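Adhesion G-protein coupled receptor G6 (Danio rerio, PDB 6V55) is an adhesion G-protein-coupled receptor, probably acting in cell adhesion and myelination, with a large, multidomain, calcium-binding extracellular region. Local coordinates at residues Thr116-Lys121 and Asn272-Asp277; Phe150-Thr155 and Glu161-Leu166; Gly247-Ala252 and Asn295-Asp300. All blocks are in the same frame, centred on the assembly; numbering follows the deposited sequence.

Contact 1: residues Thr116-Lys121 and Asn272-Asp277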
ATOM      1  N   THR A 116     -19.574  17.861   0.734  1.00 53.36           N
ATOM      2  CA  THR A 116     -20.809  18.390   1.299  1.00 48.22           C
ATOM      3  C   THR A 116     -21.105  19.812   0.794  1.00 49.48           C
ATOM      4  O   THR A 116     -20.212  20.576   0.383  1.00 45.56           O
ATOM      5  CB  THR A 116     -20.748  18.419   2.834  1.00 43.22           C
ATOM      6  OG1 THR A 116     -19.742  19.350   3.267  1.00 44.47           O
ATOM      7  CG2 THR A 116     -20.421  17.070   3.406  1.00 39.42           C
ATOM      8  N   LEU A 117     -22.400  20.138   0.795  1.00 50.51           N
ATOM      9  CA  LEU A 117     -22.840  21.475   0.442  1.00 42.50           C
ATOM     10  C   LEU A 117     -22.388  22.519   1.451  1.00 38.95           C
ATOM     11  O   LEU A 117     -22.177  23.674   1.061  1.00 42.27           O
ATOM     12  CB  LEU A 117     -24.355  21.485   0.297  1.00 41.31           C
ATOM     13  CG  LEU A 117     -24.981  22.505  -0.657  1.00 41.78           C
ATOM     14  CD1 LEU A 117     -24.123  22.740  -1.899  1.00 37.00           C
ATOM     15  CD2 LEU A 117     -26.422  22.136  -1.075  1.00 41.67           C
ATOM     16  N   ARG A 118     -22.147  22.128   2.709  1.00 35.30           N
ATOM     17  CA  ARG A 118     -21.670  23.052   3.731  1.00 43.77           C
ATOM     18  C   ARG A 118     -20.177  23.367   3.642  1.00 49.22           C
ATOM     19  O   ARG A 118     -19.667  24.098   4.500  1.00 52.36           O
ATOM     20  CB  ARG A 118     -21.999  22.502   5.114  1.00 46.81           C
ATOM     21  CG  ARG A 118     -23.415  22.799   5.541  1.00 44.61           C
ATOM     22  CD  ARG A 118     -23.606  22.438   6.990  1.00 46.50           C
ATOM     23  NE  ARG A 118     -24.675  21.461   7.136  1.00 51.42           N
ATOM     24  CZ  ARG A 118     -25.949  21.769   7.353  1.00 54.29           C
ATOM     25  NH1 ARG A 118     -26.328  23.037   7.464  1.00 53.03           N
ATOM     26  NH2 ARG A 118     -26.841  20.798   7.466  1.00 57.76           N
ATOM     27  N   ASN A 119     -19.466  22.819   2.659  1.00 50.08           N
ATOM     28  CA  ASN A 119     -18.134  23.270   2.289  1.00 47.83           C
ATOM     29  C   ASN A 119     -18.162  24.056   0.996  1.00 51.14           C
ATOM     30  O   ASN A 119     -17.124  24.199   0.347  1.00 58.46           O
ATOM     31  CB  ASN A 119     -17.173  22.082   2.142  1.00 43.16           C
ATOM     32  CG  ASN A 119     -16.708  21.541   3.479  1.00 40.66           C
ATOM     33  OD1 ASN A 119     -16.163  22.287   4.313  1.00 44.00           O
ATOM     34  ND2 ASN A 119     -16.933  20.243   3.705  1.00 30.92           N
ATOM     35  N   GLN A 120     -19.332  24.521   0.569  1.00 48.60           N
ATOM     36  CA  GLN A 120     -19.470  25.200  -0.713  1.00 48.54           C
ATOM     37  C   GLN A 120     -20.343  26.444  -0.578  1.00 46.07           C
ATOM     38  O   GLN A 120     -21.321  26.457   0.171  1.00 46.54           O
ATOM     39  CB  GLN A 120     -20.069  24.259  -1.785  1.00 48.24           C
ATOM     40  CG  GLN A 120     -19.176  23.101  -2.205  1.00 49.52           C
ATOM     41  CD  GLN A 120     -19.927  22.041  -2.945  1.00 55.02           C
ATOM     42  OE1 GLN A 120     -21.005  21.637  -2.521  1.00 57.82           O
ATOM     43  NE2 GLN A 120     -19.362  21.562  -4.054  1.00 55.91           N
ATOM     44  N   LYS A 121     -19.983  27.485  -1.311  1.00 42.43           N
ATOM     45  CA  LYS A 121     -20.792  28.681  -1.484  1.00 43.48           C
ATOM     46  C   LYS A 121     -21.350  28.631  -2.903  1.00 41.06           C
ATOM     47  O   LYS A 121     -20.891  27.838  -3.729  1.00 37.48           O
ATOM     48  CB  LYS A 121     -19.948  29.945  -1.232  1.00 47.30           C
ATOM     49  CG  LYS A 121     -19.728  30.285   0.279  1.00 51.14           C
ATOM     50  CD  LYS A 121     -18.568  29.490   0.950  1.00 49.76           C
ATOM     51  CE  LYS A 121     -18.424  29.743   2.467  1.00 46.35           C
ATOM     52  NZ  LYS A 121     -17.723  28.611   3.165  1.00 42.09           N
ATOM     53  N   ASN A 272     -25.398  27.940   3.272  1.00 29.99           N
ATOM     54  CA  ASN A 272     -26.123  27.356   4.417  1.00 33.86           C
ATOM     55  C   ASN A 272     -27.615  27.734   4.456  1.00 37.95           C
ATOM     56  O   ASN A 272     -28.178  28.035   5.516  1.00 38.65           O
ATOM     57  CB  ASN A 272     -25.429  27.666   5.748  1.00 31.68           C
ATOM     58  CG  ASN A 272     -25.544  26.519   6.720  1.00 30.78           C
ATOM     59  OD1 ASN A 272     -25.882  25.396   6.327  1.00 33.36           O
ATOM     60  ND2 ASN A 272     -25.289  26.787   7.993  1.00 29.96           N
ATOM     61  N   PHE A 273     -28.273  27.659   3.292  1.00 36.18           N
ATOM     62  CA  PHE A 273     -29.693  27.988   3.186  1.00 39.30           C
ATOM     63  C   PHE A 273     -30.529  26.856   3.776  1.00 34.64           C
ATOM     64  O   PHE A 273     -30.501  25.723   3.277  1.00 28.93           O
ATOM     65  CB  PHE A 273     -30.085  28.240   1.728  1.00 42.89           C
ATOM     66  CG  PHE A 273     -31.462  28.852   1.551  1.00 42.82           C
ATOM     67  CD1 PHE A 273     -32.601  28.046   1.405  1.00 41.70           C
ATOM     68  CD2 PHE A 273     -31.609  30.220   1.487  1.00 42.82           C
ATOM     69  CE1 PHE A 273     -33.853  28.601   1.246  1.00 41.38           C
ATOM     70  CE2 PHE A 273     -32.867  30.783   1.315  1.00 44.84           C
ATOM     71  CZ  PHE A 273     -33.989  29.969   1.193  1.00 41.63           C
ATOM     72  N   ARG A 274     -31.296  27.173   4.817  1.00 31.68           N
ATOM     73  CA  ARG A 274     -32.114  26.195   5.521  1.00 34.17           C
ATOM     74  C   ARG A 274     -33.498  26.782   5.797  1.00 33.81           C
ATOM     75  O   ARG A 274     -33.670  27.998   5.887  1.00 30.51           O
ATOM     76  CB  ARG A 274     -31.449  25.745   6.840  1.00 33.07           C
ATOM     77  CG  ARG A 274     -30.053  25.103   6.729  1.00 31.73           C
ATOM     78  CD  ARG A 274     -29.274  25.212   8.042  1.00 33.77           C
ATOM     79  NE  ARG A 274     -28.680  26.533   8.246  1.00 36.66           N
ATOM     80  CZ  ARG A 274     -28.283  27.003   9.432  1.00 35.09           C
ATOM     81  NH1 ARG A 274     -28.423  26.251  10.527  1.00 30.59           N
ATOM     82  NH2 ARG A 274     -27.758  28.230   9.526  1.00 32.98           N
ATOM     83  N   LEU A 275     -34.491  25.893   5.926  1.00 34.66           N
ATOM     84  CA  LEU A 275     -35.894  26.257   6.119  1.00 30.67           C
ATOM     85  C   LEU A 275     -36.543  25.321   7.131  1.00 30.49           C
ATOM     86  O   LEU A 275     -36.277  24.118   7.130  1.00 33.13           O
ATOM     87  CB  LEU A 275     -36.665  26.199   4.794  1.00 31.07           C
ATOM     88  CG  LEU A 275     -38.140  26.605   4.722  1.00 31.78           C
ATOM     89  CD1 LEU A 275     -38.350  28.009   5.264  1.00 32.31           C
ATOM     90  CD2 LEU A 275     -38.586  26.510   3.284  1.00 32.07           C
ATOM     91  N   TRP A 276     -37.410  25.875   7.972  1.00 30.93           N
ATOM     92  CA  TRP A 276     -38.075  25.134   9.036  1.00 39.41           C
ATOM     93  C   TRP A 276     -39.576  25.399   9.024  1.00 37.59           C
ATOM     94  O   TRP A 276     -40.049  26.407   8.496  1.00 32.05           O
ATOM     95  CB  TRP A 276     -37.555  25.527  10.422  1.00 40.79           C
ATOM     96  CG  TRP A 276     -36.210  25.019  10.822  1.00 40.04           C
ATOM     97  CD1 TRP A 276     -35.939  23.924  11.603  1.00 40.22           C
ATOM     98  CD2 TRP A 276     -34.945  25.621  10.523  1.00 37.80           C
ATOM     99  NE1 TRP A 276     -34.582  23.798  11.788  1.00 37.43           N
ATOM    100  CE2 TRP A 276     -33.951  24.829  11.139  1.00 36.99           C
ATOM    101  CE3 TRP A 276     -34.553  26.755   9.794  1.00 36.97           C
ATOM    102  CZ2 TRP A 276     -32.593  25.133  11.041  1.00 38.00           C
ATOM    103  CZ3 TRP A 276     -33.197  27.065   9.702  1.00 31.86           C
ATOM    104  CH2 TRP A 276     -32.236  26.254  10.318  1.00 34.46           C
ATOM    105  N   ASP A 277     -40.297  24.502   9.712  1.00 41.96           N
ATOM    106  CA  ASP A 277     -41.753  24.458   9.822  1.00 37.67           C
ATOM    107  C   ASP A 277     -42.328  25.468  10.802  1.00 36.78           C
ATOM    108  O   ASP A 277     -43.529  25.751  10.752  1.00 36.64           O
ATOM    109  CB  ASP A 277     -42.171  23.069  10.294  1.00 39.06           C
ATOM    110  CG  ASP A 277     -42.862  22.287   9.230  1.00 47.68           C
ATOM    111  OD1 ASP A 277     -43.112  22.875   8.151  1.00 48.95           O
ATOM    112  OD2 ASP A 277     -43.164  21.090   9.478  1.00 53.04           O
TER
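Arg118 extends its guanidinium to the side chain of Asn272, and these two residues supply most of the 118 Å² buried here. The nearest pair is Arg118 NH1 with Asn272 OD1 at 2.7 Å. The distance is short, but the N-H...O angle of only 125° marks a weak, strongly bent hydrogen bond. The guanidinium and amide planes stand 89° apart, so the two flat groups meet crosswise, with OD1 at the edge of the guanidinium. The aliphatic part of the arginine takes part as well: Arg118 CG lies 3.7 Å from Asn272 OD1. The bend of its chain at chi3 brings NH1 to the same oxygen that CG lies beside.

Arg274 is the third member. Its CD meets Arg118 NH1 at 3.7 Å, again at the edge of the guanidinium, while its own NE is turned to the backbone of its strand: Arg274 NE donates to Asn272 O over 3.2 Å with a nearly straight angle of 168°. Asn272 ND2 sits above one face of the Arg274 guanidinium, toward its rim.

For Arg118 and Asn272 the stronger polar partners lie outside the two segments: Arg118 NH2 forms a salt bridge with Asp298, and Asn272 ND2 donates to Cys290 O. Arg274 NH1 also bonds Thr289 O. The pairing thus joins the loop between strands 105-114 and 122-123 to strand 268-276 of the six-stranded sheet. With Arg118 NH1 only 4.3 Å from Arg274 NE, two like charges sit close together, and the carboxylate of Asp298 together with the oxygens around them probably offsets that proximity.

Contact 2: residues Phe150-Thr155 and Glu161-Leu166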
ATOM      1  N   PHE A 150     -29.783  31.897   6.168  1.00 39.63           N
ATOM      2  CA  PHE A 150     -28.740  31.708   5.180  1.00 41.40           C
ATOM      3  C   PHE A 150     -27.600  32.638   5.552  1.00 43.17           C
ATOM      4  O   PHE A 150     -27.714  33.448   6.475  1.00 44.62           O
ATOM      5  CB  PHE A 150     -29.251  31.954   3.744  1.00 42.50           C
ATOM      6  CG  PHE A 150     -30.091  33.191   3.589  1.00 43.04           C
ATOM      7  CD1 PHE A 150     -31.479  33.135   3.714  1.00 42.74           C
ATOM      8  CD2 PHE A 150     -29.492  34.405   3.286  1.00 43.71           C
ATOM      9  CE1 PHE A 150     -32.245  34.275   3.578  1.00 43.79           C
ATOM     10  CE2 PHE A 150     -30.245  35.546   3.139  1.00 44.81           C
ATOM     11  CZ  PHE A 150     -31.628  35.483   3.290  1.00 46.44           C
ATOM     12  N   GLU A 151     -26.483  32.484   4.848  1.00 42.63           N
ATOM     13  CA  GLU A 151     -25.376  33.425   4.907  1.00 41.53           C
ATOM     14  C   GLU A 151     -25.261  34.039   3.519  1.00 38.95           C
ATOM     15  O   GLU A 151     -25.243  33.310   2.521  1.00 38.79           O
ATOM     16  CB  GLU A 151     -24.074  32.736   5.350  1.00 43.71           C
ATOM     17  CG  GLU A 151     -24.197  31.923   6.663  1.00 50.00           C
ATOM     18  CD  GLU A 151     -22.922  31.925   7.540  1.00 54.77           C
ATOM     19  OE1 GLU A 151     -22.899  31.186   8.563  1.00 52.31           O
ATOM     20  OE2 GLU A 151     -21.950  32.654   7.209  1.00 57.55           O
ATOM     21  N   ILE A 152     -25.249  35.370   3.450  1.00 35.10           N
ATOM     22  CA  ILE A 152     -25.331  36.077   2.177  1.00 37.46           C
ATOM     23  C   ILE A 152     -24.103  36.979   2.042  1.00 44.15           C
ATOM     24  O   ILE A 152     -23.552  37.446   3.051  1.00 44.72           O
ATOM     25  CB  ILE A 152     -26.674  36.856   2.066  1.00 36.23           C
ATOM     26  CG1 ILE A 152     -26.969  37.334   0.633  1.00 38.36           C
ATOM     27  CG2 ILE A 152     -26.769  37.993   3.061  1.00 32.17           C
ATOM     28  CD1 ILE A 152     -26.952  36.215  -0.388  1.00 38.20           C
ATOM     29  N   ALA A 153     -23.628  37.147   0.800  1.00 45.54           N
ATOM     30  CA  ALA A 153     -22.519  38.037   0.468  1.00 44.31           C
ATOM     31  C   ALA A 153     -22.567  38.397  -1.016  1.00 49.99           C
ATOM     32  O   ALA A 153     -22.936  37.576  -1.861  1.00 50.33           O
ATOM     33  CB  ALA A 153     -21.146  37.436   0.812  1.00 35.67           C
ATOM     34  N   ARG A 154     -22.171  39.626  -1.339  1.00 55.58           N
ATOM     35  CA  ARG A 154     -22.416  40.122  -2.686  1.00 62.38           C
ATOM     36  C   ARG A 154     -21.183  40.756  -3.322  1.00 63.33           C
ATOM     37  O   ARG A 154     -20.218  41.147  -2.655  1.00 56.97           O
ATOM     38  CB  ARG A 154     -23.557  41.145  -2.707  1.00 66.92           C
ATOM     39  N   THR A 155     -21.251  40.854  -4.653  1.00 67.51           N
ATOM     40  CA  THR A 155     -20.298  41.607  -5.462  1.00 66.56           C
ATOM     41  C   THR A 155     -20.806  43.021  -5.746  1.00 68.96           C
ATOM     42  O   THR A 155     -20.261  43.993  -5.216  1.00 67.38           O
ATOM     43  CB  THR A 155     -19.998  40.846  -6.772  1.00 59.16           C
ATOM     44  OG1 THR A 155     -21.027  41.098  -7.738  1.00 56.95           O
ATOM     45  CG2 THR A 155     -19.892  39.347  -6.521  1.00 54.00           C
ATOM     46  N   GLU A 161     -33.250  43.503  -6.473  1.00 77.09           N
ATOM     47  CA  GLU A 161     -32.499  42.257  -6.482  1.00 74.58           C
ATOM     48  C   GLU A 161     -33.208  41.265  -5.562  1.00 72.12           C
ATOM     49  O   GLU A 161     -33.790  41.664  -4.550  1.00 75.74           O
ATOM     50  CB  GLU A 161     -31.041  42.494  -6.051  1.00 76.44           C
ATOM     51  CG  GLU A 161     -30.824  43.446  -4.872  1.00 78.53           C
ATOM     52  CD  GLU A 161     -29.355  43.878  -4.718  1.00 86.89           C
ATOM     53  OE1 GLU A 161     -28.490  43.388  -5.475  1.00 91.21           O
ATOM     54  OE2 GLU A 161     -29.047  44.694  -3.825  1.00 89.73           O
ATOM     55  N   THR A 162     -33.179  39.974  -5.922  1.00 61.68           N
ATOM     56  CA  THR A 162     -33.903  38.936  -5.187  1.00 52.40           C
ATOM     57  C   THR A 162     -32.949  37.933  -4.541  1.00 43.54           C
ATOM     58  O   THR A 162     -31.902  37.612  -5.098  1.00 42.61           O
ATOM     59  CB  THR A 162     -34.863  38.173  -6.104  1.00 51.04           C
ATOM     60  OG1 THR A 162     -34.114  37.455  -7.093  1.00 47.33           O
ATOM     61  CG2 THR A 162     -35.819  39.122  -6.795  1.00 50.79           C
ATOM     62  N   ILE A 163     -33.332  37.407  -3.369  1.00 39.28           N
ATOM     63  CA  ILE A 163     -32.478  36.512  -2.598  1.00 40.59           C
ATOM     64  C   ILE A 163     -33.022  35.084  -2.550  1.00 43.51           C
ATOM     65  O   ILE A 163     -32.263  34.128  -2.773  1.00 45.38           O
ATOM     66  CB  ILE A 163     -32.215  37.072  -1.175  1.00 34.38           C
ATOM     67  CG1 ILE A 163     -31.553  38.450  -1.312  1.00 37.63           C
ATOM     68  CG2 ILE A 163     -31.336  36.137  -0.326  1.00 33.55           C
ATOM     69  CD1 ILE A 163     -31.191  39.124  -0.017  1.00 36.40           C
ATOM     70  N   PHE A 164     -34.323  34.894  -2.290  1.00 40.88           N
ATOM     71  CA  PHE A 164     -34.938  33.606  -2.639  1.00 39.37           C
ATOM     72  C   PHE A 164     -36.362  33.826  -3.127  1.00 37.50           C
ATOM     73  O   PHE A 164     -36.964  34.877  -2.883  1.00 42.20           O
ATOM     74  CB  PHE A 164     -34.907  32.564  -1.493  1.00 39.30           C
ATOM     75  CG  PHE A 164     -35.605  32.983  -0.217  1.00 43.85           C
ATOM     76  CD1 PHE A 164     -36.949  32.668   0.006  1.00 42.35           C
ATOM     77  CD2 PHE A 164     -34.887  33.612   0.801  1.00 47.05           C
ATOM     78  CE1 PHE A 164     -37.572  33.030   1.189  1.00 42.70           C
ATOM     79  CE2 PHE A 164     -35.501  33.952   2.006  1.00 46.33           C
ATOM     80  CZ  PHE A 164     -36.844  33.686   2.191  1.00 43.57           C
ATOM     81  N   THR A 165     -36.902  32.812  -3.812  1.00 34.93           N
ATOM     82  CA  THR A 165     -38.250  32.881  -4.375  1.00 36.81           C
ATOM     83  C   THR A 165     -38.954  31.532  -4.267  1.00 38.47           C
ATOM     84  O   THR A 165     -38.479  30.525  -4.805  1.00 40.45           O
ATOM     85  CB  THR A 165     -38.217  33.336  -5.837  1.00 35.83           C
ATOM     86  OG1 THR A 165     -37.654  34.646  -5.903  1.00 36.16           O
ATOM     87  CG2 THR A 165     -39.628  33.367  -6.428  1.00 36.48           C
ATOM     88  N   LEU A 166     -40.101  31.530  -3.591  1.00 39.24           N
ATOM     89  CA  LEU A 166     -41.027  30.401  -3.547  1.00 39.90           C
ATOM     90  C   LEU A 166     -42.231  30.731  -4.430  1.00 46.94           C
ATOM     91  O   LEU A 166     -43.026  31.621  -4.103  1.00 48.38           O
ATOM     92  CB  LEU A 166     -41.462  30.126  -2.112  1.00 37.91           C
ATOM     93  CG  LEU A 166     -42.556  29.092  -1.847  1.00 38.35           C
ATOM     94  CD1 LEU A 166     -42.255  27.754  -2.510  1.00 38.10           C
ATOM     95  CD2 LEU A 166     -42.750  28.943  -0.346  1.00 37.79           C
TER
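Phe150 points its side chain from strand 145-154 at Ile163 and Phe164, and its ring can be followed outward atom by atom. CB already points toward the facing segment, and a chi1 of 45° sets CG between the backbone N and the carbonyl carbon. The flank nearer CD2 and CE2 has Ile152 CB of its own strand at its edge. Further out the flanks part company. CE1 of Phe150 lies 3.6 Å from Phe164 CE2 and meets the Phe164 ring at its edge, with the ring centroids 6.0 Å apart and the planes at 76°. On the other flank, Phe150 CE2 is 3.7 Å from Ile163 CG2, and at the tip Phe150 CZ meets the same methyl, also at 3.7 Å. Ile152 CD1 approaches this methyl more loosely, 4.4 Å from Ile163 CG2. A leucine in place of Phe150 would probably open a gap beside Ile163 CG2 and take from Phe164 CE2 the ring carbon it meets. Ile163 and Phe164 form a classic beta bulge opposite Phe177, and the wholly apolar meeting of two antiparallel sheets is that of the concanavalin-like beta sandwich of the pentraxin family.

Contact 3: residues Gly247-Ala252 and Asn295-Asp300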
ATOM      1  N   GLY A 247     -44.648  23.781  -3.874  1.00 44.35           N
ATOM      2  CA  GLY A 247     -44.103  24.875  -4.638  1.00 42.86           C
ATOM      3  C   GLY A 247     -42.640  24.671  -5.013  1.00 40.61           C
ATOM      4  O   GLY A 247     -42.008  23.665  -4.696  1.00 38.32           O
ATOM      5  N   LEU A 248     -42.104  25.686  -5.700  1.00 39.79           N
ATOM      6  CA  LEU A 248     -40.732  25.701  -6.193  1.00 39.04           C
ATOM      7  C   LEU A 248     -39.964  26.768  -5.425  1.00 40.39           C
ATOM      8  O   LEU A 248     -40.142  27.971  -5.671  1.00 41.89           O
ATOM      9  CB  LEU A 248     -40.711  25.980  -7.695  1.00 37.77           C
ATOM     10  CG  LEU A 248     -39.530  25.462  -8.516  1.00 39.08           C
ATOM     11  CD1 LEU A 248     -39.990  25.224  -9.945  1.00 40.17           C
ATOM     12  CD2 LEU A 248     -38.344  26.422  -8.514  1.00 38.90           C
ATOM     13  N   LEU A 249     -39.093  26.336  -4.517  1.00 36.94           N
ATOM     14  CA  LEU A 249     -38.215  27.254  -3.806  1.00 35.16           C
ATOM     15  C   LEU A 249     -36.877  27.274  -4.525  1.00 40.77           C
ATOM     16  O   LEU A 249     -36.329  26.210  -4.832  1.00 43.92           O
ATOM     17  CB  LEU A 249     -38.037  26.840  -2.344  1.00 32.69           C
ATOM     18  CG  LEU A 249     -37.001  27.628  -1.544  1.00 32.49           C
ATOM     19  CD1 LEU A 249     -37.362  29.095  -1.525  1.00 33.18           C
ATOM     20  CD2 LEU A 249     -36.898  27.093  -0.137  1.00 32.07           C
ATOM     21  N   GLN A 250     -36.359  28.478  -4.797  1.00 42.35           N
ATOM     22  CA  GLN A 250     -35.109  28.617  -5.531  1.00 43.04           C
ATOM     23  C   GLN A 250     -34.262  29.755  -4.986  1.00 45.89           C
ATOM     24  O   GLN A 250     -34.767  30.705  -4.379  1.00 48.91           O
ATOM     25  CB  GLN A 250     -35.344  28.860  -7.018  1.00 44.06           C
ATOM     26  CG  GLN A 250     -36.145  30.081  -7.322  1.00 47.34           C
ATOM     27  CD  GLN A 250     -36.400  30.212  -8.790  1.00 53.82           C
ATOM     28  OE1 GLN A 250     -35.460  30.325  -9.586  1.00 57.84           O
ATOM     29  NE2 GLN A 250     -37.674  30.186  -9.171  1.00 55.03           N
ATOM     30  N   ILE A 251     -32.950  29.628  -5.229  1.00 49.13           N
ATOM     31  CA  ILE A 251     -31.982  30.678  -4.932  1.00 49.84           C
ATOM     32  C   ILE A 251     -32.214  31.821  -5.907  1.00 49.76           C
ATOM     33  O   ILE A 251     -32.474  31.582  -7.097  1.00 51.06           O
ATOM     34  CB  ILE A 251     -30.557  30.099  -5.032  1.00 50.51           C
ATOM     35  CG1 ILE A 251     -30.431  28.848  -4.149  1.00 55.63           C
ATOM     36  CG2 ILE A 251     -29.469  31.137  -4.735  1.00 50.01           C
ATOM     37  CD1 ILE A 251     -30.131  29.117  -2.712  1.00 57.33           C
ATOM     38  N   ALA A 252     -32.153  33.063  -5.391  1.00 47.48           N
ATOM     39  CA  ALA A 252     -32.471  34.325  -6.062  1.00 47.27           C
ATOM     40  C   ALA A 252     -33.862  34.257  -6.662  1.00 47.27           C
ATOM     41  O   ALA A 252     -34.852  34.347  -5.936  1.00 51.32           O
ATOM     42  CB  ALA A 252     -31.433  34.688  -7.127  1.00 49.71           C
ATOM     43  N   ASN A 295     -35.481  21.716   8.701  1.00 45.04           N
ATOM     44  CA  ASN A 295     -36.606  20.800   8.888  1.00 39.91           C
ATOM     45  C   ASN A 295     -37.340  20.473   7.606  1.00 37.20           C
ATOM     46  O   ASN A 295     -37.996  19.435   7.526  1.00 39.64           O
ATOM     47  CB  ASN A 295     -37.629  21.397   9.847  1.00 43.15           C
ATOM     48  CG  ASN A 295     -37.692  20.646  11.124  1.00 49.91           C
ATOM     49  OD1 ASN A 295     -36.940  19.681  11.320  1.00 54.88           O
ATOM     50  ND2 ASN A 295     -38.583  21.063  12.012  1.00 47.57           N
ATOM     51  N   VAL A 296     -37.336  21.386   6.653  1.00 39.34           N
ATOM     52  CA  VAL A 296     -37.930  21.177   5.347  1.00 29.73           C
ATOM     53  C   VAL A 296     -36.854  21.134   4.289  1.00 39.88           C
ATOM     54  O   VAL A 296     -36.760  20.174   3.525  1.00 42.31           O
ATOM     55  CB  VAL A 296     -38.973  22.269   5.034  1.00 30.52           C
ATOM     56  CG1 VAL A 296     -39.577  22.036   3.668  1.00 30.80           C
ATOM     57  CG2 VAL A 296     -40.030  22.304   6.119  1.00 30.82           C
ATOM     58  N   VAL A 297     -36.022  22.173   4.230  1.00 37.48           N
ATOM     59  CA  VAL A 297     -34.904  22.266   3.302  1.00 34.74           C
ATOM     60  C   VAL A 297     -33.642  22.442   4.138  1.00 34.98           C
ATOM     61  O   VAL A 297     -33.620  23.248   5.075  1.00 32.78           O
ATOM     62  CB  VAL A 297     -35.097  23.429   2.306  1.00 29.78           C
ATOM     63  CG1 VAL A 297     -33.956  23.520   1.353  1.00 29.51           C
ATOM     64  CG2 VAL A 297     -36.381  23.259   1.507  1.00 33.05           C
ATOM     65  N   ASP A 298     -32.611  21.657   3.831  1.00 38.84           N
ATOM     66  CA  ASP A 298     -31.304  21.757   4.466  1.00 38.53           C
ATOM     67  C   ASP A 298     -30.237  21.949   3.395  1.00 28.90           C
ATOM     68  O   ASP A 298     -30.437  21.602   2.226  1.00 27.49           O
ATOM     69  CB  ASP A 298     -31.015  20.501   5.308  1.00 43.38           C
ATOM     70  CG  ASP A 298     -29.812  20.659   6.220  1.00 47.88           C
ATOM     71  OD1 ASP A 298     -29.647  21.728   6.837  1.00 49.92           O
ATOM     72  OD2 ASP A 298     -29.014  19.701   6.307  1.00 53.13           O
ATOM     73  N   TRP A 299     -29.113  22.537   3.800  1.00 31.32           N
ATOM     74  CA  TRP A 299     -27.967  22.748   2.926  1.00 37.01           C
ATOM     75  C   TRP A 299     -27.174  21.464   2.799  1.00 42.89           C
ATOM     76  O   TRP A 299     -26.224  21.205   3.547  1.00 47.03           O
ATOM     77  CB  TRP A 299     -27.088  23.870   3.457  1.00 35.61           C
ATOM     78  CG  TRP A 299     -26.198  24.525   2.440  1.00 36.11           C
ATOM     79  CD1 TRP A 299     -24.840  24.616   2.506  1.00 34.00           C
ATOM     80  CD2 TRP A 299     -26.592  25.296   1.283  1.00 35.68           C
ATOM     81  NE1 TRP A 299     -24.360  25.341   1.443  1.00 32.46           N
ATOM     82  CE2 TRP A 299     -25.412  25.769   0.679  1.00 32.11           C
ATOM     83  CE3 TRP A 299     -27.821  25.592   0.679  1.00 39.44           C
ATOM     84  CZ2 TRP A 299     -25.419  26.517  -0.495  1.00 34.22           C
ATOM     85  CZ3 TRP A 299     -27.828  26.355  -0.489  1.00 38.94           C
ATOM     86  CH2 TRP A 299     -26.632  26.801  -1.062  1.00 37.98           C
ATOM     87  N   ASP A 300     -27.561  20.680   1.811  1.00 41.87           N
ATOM     88  CA  ASP A 300     -27.211  19.283   1.687  1.00 43.06           C
ATOM     89  C   ASP A 300     -27.667  18.918   0.289  1.00 43.93           C
ATOM     90  O   ASP A 300     -28.755  19.333  -0.126  1.00 45.46           O
ATOM     91  CB  ASP A 300     -27.914  18.448   2.763  1.00 48.35           C
ATOM     92  CG  ASP A 300     -27.368  17.053   2.877  1.00 55.18           C
ATOM     93  OD1 ASP A 300     -27.548  16.247   1.927  1.00 57.45           O
ATOM     94  OD2 ASP A 300     -26.769  16.763   3.936  1.00 56.68           O
TER
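The interior of the concanavalin-like beta sandwich holds this contact, in which Leu249 and Ile251 of strand 248-251 face Val297 and Trp299 of the irregular segment 295-300. Two apolar touches make it up, and 102 Å² is buried between the segments. Leu249 CD2 comes to 4.2 Å from Val297 CG2, and Ile251 CD1 comes equally near Trp299 CZ3, at 4.2 Å. The isoleucine methyl reaches the six-membered end of the indole at its edge, close to the ring plane, and so does not cover a face. Leu249 extends its CG opposite its backbone N (chi1 173°), which carries the two terminal methyls out from the strand and brings CD2 to the valine.

The spacing of the backbones shows that side chains alone bridge the interval: Leu249 CA is 9.3 Å from Val297 CA, and Ile251 CA is 11.9 Å from Trp299 CA. Residues two apart in each segment make the touches, and the pairs rise in the same direction along the chain. Segment 295-300 is nevertheless no regular strand. Val296 and Val297 form a classic beta bulge opposite Leu275, and Trp299 is the centre of an inverse gamma turn. At the bulge the backbone bonds to Leu275 of strand 268-276, while strand 248-251 belongs to the five-stranded sheet across the core.

Val134 of strand 133-134 packs on both Leu249 and Val297. Two aromatic neighbours flank the indole: Trp304 meets Trp299 edge-to-face, and the ring of Tyr271 stands nearly perpendicular to it. Separately, Trp299 NE1 makes a weak hydrogen bond to Gln120 O.

How the contacts relate
Contacts 2 and 3 lie in the sandwich, and contact 1 joins the loop 116-121 to it; the centres are 9 Å (contacts 1 and 3), 12 Å (2 and 3) and 13 Å (1 and 2) apart. Strands 145-154 and 268-276 are neighbours in the six-stranded sheet, which ties contact 1 to contact 2; strands 161-167 and 248-251 are neighbours in the five-stranded sheet, which ties contact 2 to contact 3. Phe273 of strand 268-276 packs on Phe150 and Phe164, linking that strand to contact 2. Along the chain, contact 2 falls wholly between the halves of contact 1 and closes before contact 3 opens, whereas contacts 1 and 3 alternate. The loop 116-121 is thereby joined to segments that follow it by more than 150 residues.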